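Local coordinates for oxidoreductase, NAD-binding/iron-sulfur cluster-binding protein (Nitratireductor pacificus pht-3B, PDB 6ZXU) that is a catabolic reductive dehalogenase that binds cobalamin and two iron-sulfur clusters and probably uses them to remove halogens from organic substrates, at residues A[346-349]-A[350-354]. Sequence-based numbering, arbitrary orientation.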
loop_
_atom_site.group_PDB
_atom_site.type_symbol
_atom_site.label_atom_id
_atom_site.label_comp_id
_atom_site.label_asym_id
_atom_site.label_seq_id
_atom_site.Cartn_x
_atom_site.Cartn_y
_atom_site.Cartn_z
ATOM N N GLY A 346 -3.342 13.866 6.693
ATOM C CA GLY A 346 -2.028 13.707 7.397
ATOM C C GLY A 346 -0.979 13.172 6.492
ATOM O O GLY A 346 0.214 13.393 6.708
ATOM N N MET A 347 -1.372 12.375 5.485
ATOM C CA MET A 347 -0.379 11.799 4.539
ATOM C C MET A 347 0.003 12.750 3.414
ATOM O O MET A 347 1.097 12.637 2.881
ATOM C CB MET A 347 -0.931 10.517 3.934
ATOM C CG MET A 347 -1.162 9.451 4.980
ATOM S SD MET A 347 -1.875 7.975 4.200
ATOM C CE MET A 347 -3.268 7.510 5.159
ATOM N N GLN A 348 -0.902 13.649 3.039
ATOM C CA GLN A 348 -0.720 14.481 1.871
ATOM C C GLN A 348 0.635 15.216 1.762
ATOM O O GLN A 348 1.266 15.177 0.713
ATOM C CB GLN A 348 -1.888 15.416 1.751
ATOM C CG GLN A 348 -1.780 16.209 0.442
ATOM C CD GLN A 348 -3.091 16.873 0.050
ATOM O OE1 GLN A 348 -3.732 17.591 0.848
ATOM N NE2 GLN A 348 -3.496 16.658 -1.206
ATOM N N PRO A 349 1.082 15.882 2.831
ATOM C CA PRO A 349 2.374 16.601 2.728
ATOM C C PRO A 349 3.557 15.676 2.410
ATOM O O PRO A 349 4.445 16.055 1.648
ATOM C CB PRO A 349 2.568 17.206 4.141
ATOM C CG PRO A 349 1.181 17.272 4.715
ATOM C CD PRO A 349 0.420 16.133 4.123
ATOM N N LEU A 350 3.551 14.463 2.964
ATOM C CA LEU A 350 4.629 13.525 2.693
ATOM C C LEU A 350 4.588 13.094 1.222
ATOM O O LEU A 350 5.592 13.131 0.521
ATOM C CB LEU A 350 4.551 12.296 3.581
ATOM C CG LEU A 350 4.938 12.426 5.059
ATOM C CD1 LEU A 350 3.925 13.272 5.786
ATOM C CD2 LEU A 350 5.062 11.033 5.757
ATOM N N ILE A 351 3.401 12.793 0.735
ATOM C CA ILE A 351 3.192 12.371 -0.628
ATOM C C ILE A 351 3.648 13.484 -1.598
ATOM O O ILE A 351 4.395 13.243 -2.525
ATOM C CB ILE A 351 1.692 11.988 -0.866
ATOM C CG1 ILE A 351 1.365 10.687 -0.202
ATOM C CG2 ILE A 351 1.438 11.884 -2.354
ATOM C CD1 ILE A 351 -0.123 10.380 -0.194
ATOM N N GLN A 352 3.183 14.687 -1.395
ATOM C CA GLN A 352 3.515 15.763 -2.344
ATOM C C GLN A 352 4.987 16.133 -2.349
ATOM O O GLN A 352 5.563 16.437 -3.377
ATOM C CB GLN A 352 2.651 16.977 -2.105
ATOM C CG GLN A 352 1.212 16.820 -2.475
ATOM C CD GLN A 352 0.380 18.038 -1.974
ATOM O OE1 GLN A 352 0.787 18.791 -1.039
ATOM N NE2 GLN A 352 -0.811 18.225 -2.584
ATOM N N ASN A 353 5.607 16.131 -1.206
ATOM C CA ASN A 353 6.977 16.528 -1.110
ATOM C C ASN A 353 7.987 15.488 -1.389
ATOM O O ASN A 353 9.174 15.766 -1.349
ATOM C CB ASN A 353 7.222 17.187 0.225
ATOM C CG ASN A 353 6.520 18.553 0.292
ATOM O OD1 ASN A 353 7.018 19.545 -0.252
ATOM N ND2 ASN A 353 5.328 18.596 0.891
ATOM N N MET A 354 7.563 14.248 -1.615
ATOM C CA MET A 354 8.472 13.239 -2.145
ATOM C C MET A 354 8.678 13.386 -3.651
ATOM O O MET A 354 9.660 12.883 -4.200
ATOM C CB MET A 354 7.994 11.823 -1.793
ATOM C CG MET A 354 8.305 11.400 -0.365
ATOM S SD MET A 354 7.917 9.656 -0.015
ATOM C CE MET A 354 6.110 9.646 -0.032
#
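Pro349 O takes two hydrogen bonds from Asn353, one from the backbone and one from the side chain. Asn353 ND2 lies 2.8 Å from Pro349 O, close to straight with an N-H...O angle of 163°, and the carbonyl oxygen sits almost in the plane of the side-chain amide. Asn353 N reaches Pro349 O at 3.1 Å, its approach tilted further out of the carbonyl plane. Placing CG beside its own backbone N (chi1 -70°) folds the asparagine amide back over the preceding turn. Regular helical bonds run alongside, Gln352 N to Gln348 O at 2.9 Å and Ile351 N to Met347 O at 3.2 Å. On the same helix surface the extended side chains of Gln348 and Gln352 lie across one another with their amide planes 25° apart; Gln352 CD rests 3.7 Å from Gln348 CG, a contact of carbon on carbon. An alanine at Gln348 would remove that CG and would probably leave the Gln352 amide without this carbon contact. Inward, Ile351 CD1 packs loosely on Met347 CB (4.2 Å), and both side chains meet Met450 of helix 445-469, while Leu350 packs on helices 168-190 and 74-85. Helix 342-354 thus packs against all three, the side chain of Ile351 about 11 Å from the bound cobalamin. In this part of the helix Gln348 and Gln352 lie on the more open side and Met347, Leu350 and Ile351 are buried. Pro349 N gives no bond to the turn before, where the helix is kinked, yet its carbonyl oxygen is held twice by the turn that follows.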